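Local atomic coordinates of cobalt-precorrin-5B C(1)-methyltransferase (Archaeoglobus fulgidus, PDB entry 1SR8), a protein that probably catalyses the S-adenosylmethionine-dependent methylation of C-1 in cobalt-precorrin-5B, giving cobalt-precorrin-6A on the anaerobic route to adenosylcobalamin. Residues I56-T70 with Q138-F152. Numbering follows the deposited sequence.
Sequences IASLKEKVEKVKVST and QILENFIKASREFNF
Val-68 and Asn-142 mark where the edge strand 63-68 passes over helix 133-149; the axes of 65-68 and 138-149 approach to 9.8 Å, with 119° between their N-to-C directions. At the other end, Ile-56 and Ala-57 of helix 44-57 meet the last turn of helix 133-149 and the Schellman motif that ends it, with Asn-151 at positive phi.

Asn-142 suits the strand end because its amide both accepts and donates. Its OD1 takes the N-H of Ser-69 at 2.9 Å, on a lone pair in the carbonyl plane, while its ND2 gives an almost straight bond (179°) to Ser-69 O at 3.3 Å. The same carbonyl receives Gln-138 NE2 at 3.1 Å; the extended Gln-138 chain, CG anti to the backbone N (chi1 178°), carries its amide there, and NE2 also bonds Thr-46. Were Asn-142 replaced by alanine, Ser-69 N would probably lose its acceptor, and of the two amides Gln-138 alone would still hold Ser-69 O.

The other end is largely apolar. Phe-150 lies flat against Ala-57, whose CA sits 3.7 Å from the ring centroid, a CH-pi contact that a small residue permits. Lys-60 CD and Glu-61 OE2 reach the edge of this ring, and Lys-60 NZ bridges to Glu-61 OE2 at 2.8 Å. Branched Ile-56 lays CG1 over the Phe-152 face, while its CD1 reaches Ala-146 CB at 3.9 Å.

Directional amide bonds thus hold the backbone at Ser-69, where the chain leaves the edge strand, whereas aromatic and aliphatic packing joins the two helix ends, with an exposed ion pair at the edge of the Phe-150 ring.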
ATOM      1  N   ILE A  56     -16.877  14.120  -6.993  1.00 26.18           N
ATOM      2  CA  ILE A  56     -16.797  15.239  -7.941  1.00 26.93           C
ATOM      3  C   ILE A  56     -17.368  14.858  -9.306  1.00 27.89           C
ATOM      4  O   ILE A  56     -18.143  15.598  -9.899  1.00 29.54           O
ATOM      5  CB  ILE A  56     -15.326  15.711  -8.150  1.00 26.08           C
ATOM      6  CG1 ILE A  56     -14.789  16.361  -6.869  1.00 25.06           C
ATOM      7  CG2 ILE A  56     -15.246  16.687  -9.322  1.00 25.06           C
ATOM      8  CD1 ILE A  56     -13.348  16.803  -6.969  1.00 22.38           C
ATOM      9  N   ALA A  57     -16.965  13.700  -9.800  1.00 27.67           N
ATOM     10  CA  ALA A  57     -17.430  13.206 -11.078  1.00 27.74           C
ATOM     11  C   ALA A  57     -18.943  12.966 -11.092  1.00 30.34           C
ATOM     12  O   ALA A  57     -19.606  13.230 -12.096  1.00 31.70           O
ATOM     13  CB  ALA A  57     -16.702  11.920 -11.408  1.00 27.59           C
ATOM     14  N   SER A  58     -19.488  12.471  -9.982  1.00 31.29           N
ATOM     15  CA  SER A  58     -20.920  12.168  -9.894  1.00 32.81           C
ATOM     16  C   SER A  58     -21.820  13.390  -9.999  1.00 34.99           C
ATOM     17  O   SER A  58     -23.033  13.266 -10.166  1.00 35.53           O
ATOM     18  CB  SER A  58     -21.233  11.422  -8.596  1.00 30.14           C
ATOM     19  OG  SER A  58     -21.151  12.286  -7.484  1.00 29.22           O
ATOM     20  N   LEU A  59     -21.236  14.573  -9.894  1.00 36.92           N
ATOM     21  CA  LEU A  59     -22.022  15.788 -10.005  1.00 39.77           C
ATOM     22  C   LEU A  59     -22.557  15.960 -11.417  1.00 42.49           C
ATOM     23  O   LEU A  59     -23.702  16.360 -11.610  1.00 43.64           O
ATOM     24  CB  LEU A  59     -21.179  17.000  -9.649  1.00 37.76           C
ATOM     25  CG  LEU A  59     -20.951  17.209  -8.165  1.00 36.58           C
ATOM     26  CD1 LEU A  59     -20.162  18.490  -7.962  1.00 35.36           C
ATOM     27  CD2 LEU A  59     -22.293  17.277  -7.466  1.00 35.95           C
ATOM     28  N   LYS A  60     -21.723  15.657 -12.407  1.00 45.45           N
ATOM     29  CA  LYS A  60     -22.133  15.802 -13.796  1.00 47.96           C
ATOM     30  C   LYS A  60     -22.413  14.510 -14.564  1.00 48.82           C
ATOM     31  O   LYS A  60     -22.338  14.495 -15.797  1.00 48.77           O
ATOM     32  CB  LYS A  60     -21.096  16.638 -14.548  1.00 50.02           C
ATOM     33  CG  LYS A  60     -19.651  16.353 -14.185  1.00 52.53           C
ATOM     34  CD  LYS A  60     -18.716  17.236 -15.027  1.00 57.03           C
ATOM     35  CE  LYS A  60     -18.295  16.561 -16.347  1.00 58.78           C
ATOM     36  NZ  LYS A  60     -19.423  15.935 -17.097  1.00 58.59           N
ATOM     37  N   GLU A  61     -22.748  13.439 -13.840  1.00 49.46           N
ATOM     38  CA  GLU A  61     -23.053  12.138 -14.446  1.00 49.39           C
ATOM     39  C   GLU A  61     -22.967  10.997 -13.436  1.00 48.80           C
ATOM     40  O   GLU A  61     -22.294  11.112 -12.413  1.00 48.65           O
ATOM     41  CB  GLU A  61     -22.102  11.861 -15.607  1.00 50.45           C
ATOM     42  CG  GLU A  61     -20.648  11.986 -15.235  1.00 53.95           C
ATOM     43  CD  GLU A  61     -19.782  12.243 -16.437  1.00 55.92           C
ATOM     44  OE1 GLU A  61     -19.878  11.457 -17.404  1.00 58.28           O
ATOM     45  OE2 GLU A  61     -19.010  13.228 -16.418  1.00 57.75           O
ATOM     46  N   LYS A  62     -23.649   9.895 -13.730  1.00 48.87           N
ATOM     47  CA  LYS A  62     -23.646   8.745 -12.834  1.00 48.76           C
ATOM     48  C   LYS A  62     -22.288   8.051 -12.881  1.00 46.62           C
ATOM     49  O   LYS A  62     -21.710   7.855 -13.956  1.00 46.43           O
ATOM     50  CB  LYS A  62     -24.778   7.773 -13.205  1.00 51.15           C
ATOM     51  CG  LYS A  62     -24.644   7.083 -14.560  1.00 54.34           C
ATOM     52  CD  LYS A  62     -23.679   5.894 -14.505  1.00 57.45           C
ATOM     53  CE  LYS A  62     -23.712   5.072 -15.794  1.00 59.45           C
ATOM     54  NZ  LYS A  62     -25.061   4.473 -16.052  1.00 60.04           N
ATOM     55  N   VAL A  63     -21.784   7.692 -11.703  1.00 44.53           N
ATOM     56  CA  VAL A  63     -20.482   7.043 -11.579  1.00 41.51           C
ATOM     57  C   VAL A  63     -20.583   5.682 -10.907  1.00 39.61           C
ATOM     58  O   VAL A  63     -21.343   5.495  -9.955  1.00 39.40           O
ATOM     59  CB  VAL A  63     -19.496   7.915 -10.743  1.00 41.20           C
ATOM     60  CG1 VAL A  63     -18.085   7.354 -10.842  1.00 39.55           C
ATOM     61  CG2 VAL A  63     -19.536   9.353 -11.216  1.00 39.83           C
ATOM     62  N   GLU A  64     -19.798   4.735 -11.409  1.00 38.14           N
ATOM     63  CA  GLU A  64     -19.771   3.392 -10.858  1.00 36.73           C
ATOM     64  C   GLU A  64     -18.335   2.947 -10.701  1.00 34.92           C
ATOM     65  O   GLU A  64     -18.055   1.978 -10.007  1.00 35.29           O
ATOM     66  CB  GLU A  64     -20.501   2.427 -11.782  1.00 39.56           C
ATOM     67  CG  GLU A  64     -21.991   2.687 -11.885  1.00 44.14           C
ATOM     68  CD  GLU A  64     -22.658   1.795 -12.911  1.00 46.17           C
ATOM     69  OE1 GLU A  64     -22.447   2.013 -14.131  1.00 47.52           O
ATOM     70  OE2 GLU A  64     -23.382   0.869 -12.487  1.00 48.48           O
ATOM     71  N   LYS A  65     -17.434   3.659 -11.369  1.00 34.00           N
ATOM     72  CA  LYS A  65     -15.997   3.383 -11.326  1.00 32.64           C
ATOM     73  C   LYS A  65     -15.242   4.668 -11.630  1.00 30.83           C
ATOM     74  O   LYS A  65     -15.717   5.522 -12.379  1.00 29.72           O
ATOM     75  CB  LYS A  65     -15.598   2.343 -12.374  1.00 34.26           C
ATOM     76  CG  LYS A  65     -16.190   0.967 -12.162  1.00 40.09           C
ATOM     77  CD  LYS A  65     -15.922   0.057 -13.371  1.00 44.11           C
ATOM     78  CE  LYS A  65     -16.630  -1.309 -13.236  1.00 45.91           C
ATOM     79  NZ  LYS A  65     -16.470  -2.171 -14.449  1.00 45.89           N
ATOM     80  N   VAL A  66     -14.069   4.812 -11.036  1.00 29.26           N
ATOM     81  CA  VAL A  66     -13.240   5.982 -11.294  1.00 27.93           C
ATOM     82  C   VAL A  66     -11.812   5.485 -11.402  1.00 27.07           C
ATOM     83  O   VAL A  66     -11.487   4.383 -10.960  1.00 26.66           O
ATOM     84  CB  VAL A  66     -13.305   7.031 -10.149  1.00 26.05           C
ATOM     85  CG1 VAL A  66     -14.741   7.459  -9.903  1.00 27.93           C
ATOM     86  CG2 VAL A  66     -12.686   6.465  -8.886  1.00 24.75           C
ATOM     87  N   LYS A  67     -10.962   6.292 -12.011  1.00 26.37           N
ATOM     88  CA  LYS A  67      -9.571   5.924 -12.137  1.00 25.93           C
ATOM     89  C   LYS A  67      -8.792   6.903 -11.271  1.00 24.43           C
ATOM     90  O   LYS A  67      -9.003   8.112 -11.350  1.00 24.90           O
ATOM     91  CB  LYS A  67      -9.138   6.028 -13.596  1.00 27.80           C
ATOM     92  CG  LYS A  67      -7.705   5.591 -13.860  1.00 32.53           C
ATOM     93  CD  LYS A  67      -7.442   5.423 -15.355  1.00 36.83           C
ATOM     94  CE  LYS A  67      -8.264   4.258 -15.936  1.00 41.27           C
ATOM     95  NZ  LYS A  67      -9.758   4.437 -15.831  1.00 42.85           N
ATOM     96  N   VAL A  68      -7.918   6.386 -10.419  1.00 21.39           N
ATOM     97  CA  VAL A  68      -7.120   7.256  -9.571  1.00 21.22           C
ATOM     98  C   VAL A  68      -5.633   6.967  -9.733  1.00 21.18           C
ATOM     99  O   VAL A  68      -5.231   5.827  -9.996  1.00 20.98           O
ATOM    100  CB  VAL A  68      -7.503   7.105  -8.082  1.00 20.91           C
ATOM    101  CG1 VAL A  68      -8.894   7.652  -7.846  1.00 21.00           C
ATOM    102  CG2 VAL A  68      -7.446   5.652  -7.680  1.00 23.11           C
ATOM    103  N   SER A  69      -4.820   8.011  -9.604  1.00 19.19           N
ATOM    104  CA  SER A  69      -3.381   7.846  -9.707  1.00 19.72           C
ATOM    105  C   SER A  69      -2.914   7.361  -8.337  1.00 19.81           C
ATOM    106  O   SER A  69      -3.617   7.535  -7.339  1.00 17.64           O
ATOM    107  CB  SER A  69      -2.717   9.175 -10.076  1.00 21.58           C
ATOM    108  OG  SER A  69      -3.050  10.205  -9.159  1.00 24.01           O
ATOM    109  N   THR A  70      -1.746   6.723  -8.292  1.00 20.70           N
ATOM    110  CA  THR A  70      -1.195   6.204  -7.041  1.00 19.38           C
ATOM    111  C   THR A  70       0.240   6.676  -6.928  1.00 20.60           C
ATOM    112  O   THR A  70       0.846   7.068  -7.926  1.00 20.06           O
ATOM    113  CB  THR A  70      -1.172   4.660  -7.011  1.00 18.30           C
ATOM    114  OG1 THR A  70      -0.354   4.181  -8.082  1.00 16.13           O
ATOM    115  CG2 THR A  70      -2.573   4.085  -7.165  1.00 17.65           C
ATOM    116  N   GLN A 138      -1.291  12.024  -2.695  1.00 15.80           N
ATOM    117  CA  GLN A 138      -2.080  11.220  -3.631  1.00 15.03           C
ATOM    118  C   GLN A 138      -3.485  11.767  -3.751  1.00 16.18           C
ATOM    119  O   GLN A 138      -3.987  11.960  -4.858  1.00 16.44           O
ATOM    120  CB  GLN A 138      -2.159   9.763  -3.169  1.00 12.45           C
ATOM    121  CG  GLN A 138      -3.004   8.894  -4.082  1.00 12.62           C
ATOM    122  CD  GLN A 138      -3.197   7.491  -3.536  1.00 15.49           C
ATOM    123  OE1 GLN A 138      -3.028   7.254  -2.336  1.00 15.92           O
ATOM    124  NE2 GLN A 138      -3.570   6.550  -4.411  1.00 13.89           N
ATOM    125  N   ILE A 139      -4.122  12.004  -2.604  1.00 16.11           N
ATOM    126  CA  ILE A 139      -5.481  12.529  -2.585  1.00 15.91           C
ATOM    127  C   ILE A 139      -5.533  13.891  -3.261  1.00 16.58           C
ATOM    128  O   ILE A 139      -6.390  14.133  -4.104  1.00 16.50           O
ATOM    129  CB  ILE A 139      -6.006  12.642  -1.145  1.00 17.90           C
ATOM    130  CG1 ILE A 139      -6.045  11.250  -0.506  1.00 19.41           C
ATOM    131  CG2 ILE A 139      -7.402  13.256  -1.144  1.00 17.38           C
ATOM    132  CD1 ILE A 139      -6.463  11.246   0.954  1.00 21.09           C
ATOM    133  N   LEU A 140      -4.606  14.778  -2.909  1.00 18.20           N
ATOM    134  CA  LEU A 140      -4.571  16.112  -3.505  1.00 19.28           C
ATOM    135  C   LEU A 140      -4.396  16.038  -4.997  1.00 18.37           C
ATOM    136  O   LEU A 140      -5.001  16.795  -5.736  1.00 18.91           O
ATOM    137  CB  LEU A 140      -3.425  16.939  -2.936  1.00 21.72           C
ATOM    138  CG  LEU A 140      -3.693  17.665  -1.625  1.00 26.90           C
ATOM    139  CD1 LEU A 140      -2.408  18.392  -1.191  1.00 28.65           C
ATOM    140  CD2 LEU A 140      -4.858  18.652  -1.817  1.00 26.63           C
ATOM    141  N   GLU A 141      -3.535  15.132  -5.430  1.00 17.74           N
ATOM    142  CA  GLU A 141      -3.262  14.949  -6.844  1.00 18.16           C
ATOM    143  C   GLU A 141      -4.542  14.596  -7.603  1.00 17.34           C
ATOM    144  O   GLU A 141      -4.863  15.189  -8.634  1.00 17.90           O
ATOM    145  CB  GLU A 141      -2.224  13.839  -7.020  1.00 18.90           C
ATOM    146  CG  GLU A 141      -1.784  13.692  -8.447  1.00 27.61           C
ATOM    147  CD  GLU A 141      -0.741  12.623  -8.642  1.00 32.22           C
ATOM    148  OE1 GLU A 141      -0.177  12.572  -9.753  1.00 36.92           O
ATOM    149  OE2 GLU A 141      -0.490  11.831  -7.706  1.00 35.63           O
ATOM    150  N   ASN A 142      -5.276  13.621  -7.086  1.00 17.00           N
ATOM    151  CA  ASN A 142      -6.515  13.192  -7.707  1.00 16.67           C
ATOM    152  C   ASN A 142      -7.569  14.279  -7.635  1.00 17.10           C
ATOM    153  O   ASN A 142      -8.396  14.411  -8.541  1.00 18.07           O
ATOM    154  CB  ASN A 142      -7.012  11.922  -7.023  1.00 16.87           C
ATOM    155  CG  ASN A 142      -6.225  10.700  -7.445  1.00 18.02           C
ATOM    156  OD1 ASN A 142      -6.330  10.251  -8.591  1.00 18.48           O
ATOM    157  ND2 ASN A 142      -5.418  10.164  -6.532  1.00 15.41           N
ATOM    158  N   PHE A 143      -7.543  15.051  -6.551  1.00 18.19           N
ATOM    159  CA  PHE A 143      -8.488  16.152  -6.358  1.00 18.14           C
ATOM    160  C   PHE A 143      -8.273  17.206  -7.446  1.00 17.79           C
ATOM    161  O   PHE A 143      -9.232  17.704  -8.045  1.00 18.06           O
ATOM    162  CB  PHE A 143      -8.288  16.786  -4.971  1.00 20.57           C
ATOM    163  CG  PHE A 143      -9.082  18.056  -4.761  1.00 21.94           C
ATOM    164  CD1 PHE A 143     -10.466  18.015  -4.605  1.00 23.71           C
ATOM    165  CD2 PHE A 143      -8.449  19.297  -4.766  1.00 21.57           C
ATOM    166  CE1 PHE A 143     -11.209  19.191  -4.461  1.00 22.27           C
ATOM    167  CE2 PHE A 143      -9.184  20.477  -4.623  1.00 22.09           C
ATOM    168  CZ  PHE A 143     -10.564  20.422  -4.471  1.00 22.41           C
ATOM    169  N   ILE A 144      -7.009  17.542  -7.694  1.00 18.30           N
ATOM    170  CA  ILE A 144      -6.662  18.527  -8.716  1.00 21.11           C
ATOM    171  C   ILE A 144      -7.112  18.033 -10.085  1.00 21.96           C
ATOM    172  O   ILE A 144      -7.773  18.765 -10.819  1.00 21.43           O
ATOM    173  CB  ILE A 144      -5.139  18.775  -8.787  1.00 21.86           C
ATOM    174  CG1 ILE A 144      -4.637  19.429  -7.499  1.00 22.40           C
ATOM    175  CG2 ILE A 144      -4.817  19.658  -9.979  1.00 22.28           C
ATOM    176  CD1 ILE A 144      -3.120  19.477  -7.413  1.00 22.88           C
ATOM    177  N   LYS A 145      -6.748  16.797 -10.429  1.00 23.27           N
ATOM    178  CA  LYS A 145      -7.133  16.231 -11.719  1.00 24.35           C
ATOM    179  C   LYS A 145      -8.659  16.260 -11.890  1.00 24.19           C
ATOM    180  O   LYS A 145      -9.173  16.728 -12.914  1.00 22.72           O
ATOM    181  CB  LYS A 145      -6.639  14.781 -11.866  1.00 27.63           C
ATOM    182  CG  LYS A 145      -6.996  14.158 -13.242  1.00 32.83           C
ATOM    183  CD  LYS A 145      -7.114  12.617 -13.236  1.00 39.02           C
ATOM    184  CE  LYS A 145      -5.764  11.882 -13.404  1.00 42.06           C
ATOM    185  NZ  LYS A 145      -5.900  10.378 -13.413  1.00 40.94           N
ATOM    186  N   ALA A 146      -9.379  15.759 -10.888  1.00 23.13           N
ATOM    187  CA  ALA A 146     -10.833  15.731 -10.947  1.00 22.94           C
ATOM    188  C   ALA A 146     -11.429  17.136 -11.017  1.00 23.36           C
ATOM    189  O   ALA A 146     -12.336  17.382 -11.812  1.00 23.39           O
ATOM    190  CB  ALA A 146     -11.399  14.972  -9.750  1.00 22.10           C
ATOM    191  N   SER A 147     -10.925  18.057 -10.199  1.00 22.89           N
ATOM    192  CA  SER A 147     -11.445  19.428 -10.209  1.00 22.83           C
ATOM    193  C   SER A 147     -11.386  20.014 -11.615  1.00 23.61           C
ATOM    194  O   SER A 147     -12.308  20.703 -12.044  1.00 22.09           O
ATOM    195  CB  SER A 147     -10.655  20.324  -9.246  1.00 21.96           C
ATOM    196  OG  SER A 147     -10.904  19.967  -7.899  1.00 19.07           O
ATOM    197  N   ARG A 148     -10.303  19.727 -12.330  1.00 24.03           N
ATOM    198  CA  ARG A 148     -10.121  20.226 -13.688  1.00 26.29           C
ATOM    199  C   ARG A 148     -10.960  19.476 -14.722  1.00 28.02           C
ATOM    200  O   ARG A 148     -11.603  20.089 -15.566  1.00 29.07           O
ATOM    201  CB  ARG A 148      -8.644  20.150 -14.077  1.00 25.02           C
ATOM    202  CG  ARG A 148      -7.789  21.186 -13.399  1.00 25.47           C
ATOM    203  CD  ARG A 148      -6.326  20.890 -13.589  1.00 27.36           C
ATOM    204  NE  ARG A 148      -5.493  21.982 -13.103  1.00 29.18           N
ATOM    205  CZ  ARG A 148      -4.185  21.880 -12.895  1.00 32.50           C
ATOM    206  NH1 ARG A 148      -3.570  20.728 -13.131  1.00 33.03           N
ATOM    207  NH2 ARG A 148      -3.492  22.924 -12.455  1.00 31.94           N
ATOM    208  N   GLU A 149     -10.958  18.152 -14.660  1.00 29.41           N
ATOM    209  CA  GLU A 149     -11.723  17.362 -15.615  1.00 31.84           C
ATOM    210  C   GLU A 149     -13.212  17.653 -15.571  1.00 32.09           C
ATOM    211  O   GLU A 149     -13.869  17.716 -16.608  1.00 32.24           O
ATOM    212  CB  GLU A 149     -11.519  15.874 -15.356  1.00 34.55           C
ATOM    213  CG  GLU A 149     -12.166  14.982 -16.394  1.00 38.27           C
ATOM    214  CD  GLU A 149     -11.782  13.526 -16.219  1.00 41.04           C
ATOM    215  OE1 GLU A 149     -10.599  13.257 -15.915  1.00 42.17           O
ATOM    216  OE2 GLU A 149     -12.659  12.652 -16.395  1.00 42.75           O
ATOM    217  N   PHE A 150     -13.736  17.829 -14.365  1.00 31.78           N
ATOM    218  CA  PHE A 150     -15.155  18.079 -14.170  1.00 32.37           C
ATOM    219  C   PHE A 150     -15.467  19.524 -13.823  1.00 33.72           C
ATOM    220  O   PHE A 150     -16.524  19.827 -13.275  1.00 35.33           O
ATOM    221  CB  PHE A 150     -15.671  17.132 -13.092  1.00 30.50           C
ATOM    222  CG  PHE A 150     -15.428  15.683 -13.416  1.00 30.59           C
ATOM    223  CD1 PHE A 150     -16.250  15.007 -14.320  1.00 31.01           C
ATOM    224  CD2 PHE A 150     -14.341  15.010 -12.871  1.00 29.66           C
ATOM    225  CE1 PHE A 150     -15.996  13.687 -14.677  1.00 28.79           C
ATOM    226  CE2 PHE A 150     -14.072  13.687 -13.221  1.00 29.06           C
ATOM    227  CZ  PHE A 150     -14.902  13.025 -14.126  1.00 30.63           C
ATOM    228  N   ASN A 151     -14.543  20.413 -14.168  1.00 35.02           N
ATOM    229  CA  ASN A 151     -14.687  21.840 -13.918  1.00 36.01           C
ATOM    230  C   ASN A 151     -15.340  22.114 -12.567  1.00 34.37           C
ATOM    231  O   ASN A 151     -16.320  22.849 -12.460  1.00 33.28           O
ATOM    232  CB  ASN A 151     -15.494  22.474 -15.048  1.00 41.68           C
ATOM    233  CG  ASN A 151     -15.041  23.883 -15.359  1.00 47.78           C
ATOM    234  OD1 ASN A 151     -15.364  24.832 -14.633  1.00 49.52           O
ATOM    235  ND2 ASN A 151     -14.267  24.029 -16.437  1.00 51.50           N
ATOM    236  N   PHE A 152     -14.761  21.510 -11.538  1.00 32.77           N
ATOM    237  CA  PHE A 152     -15.225  21.629 -10.165  1.00 31.56           C
ATOM    238  C   PHE A 152     -14.402  22.698  -9.446  1.00 31.19           C
ATOM    239  O   PHE A 152     -13.194  22.809  -9.665  1.00 31.85           O
ATOM    240  CB  PHE A 152     -15.052  20.272  -9.475  1.00 30.30           C
ATOM    241  CG  PHE A 152     -15.513  20.241  -8.055  1.00 29.03           C
ATOM    242  CD1 PHE A 152     -16.869  20.326  -7.746  1.00 30.05           C
ATOM    243  CD2 PHE A 152     -14.594  20.097  -7.021  1.00 28.80           C
ATOM    244  CE1 PHE A 152     -17.305  20.264  -6.421  1.00 30.17           C
ATOM    245  CE2 PHE A 152     -15.016  20.032  -5.690  1.00 28.63           C
ATOM    246  CZ  PHE A 152     -16.372  20.116  -5.390  1.00 30.38           C
TER
HETATM  247  O   HOH W   1      -8.195  11.432 -10.664  1.00 51.10           O
HETATM  248  O   HOH W   2       1.727   9.507  -8.811  1.00 36.04           O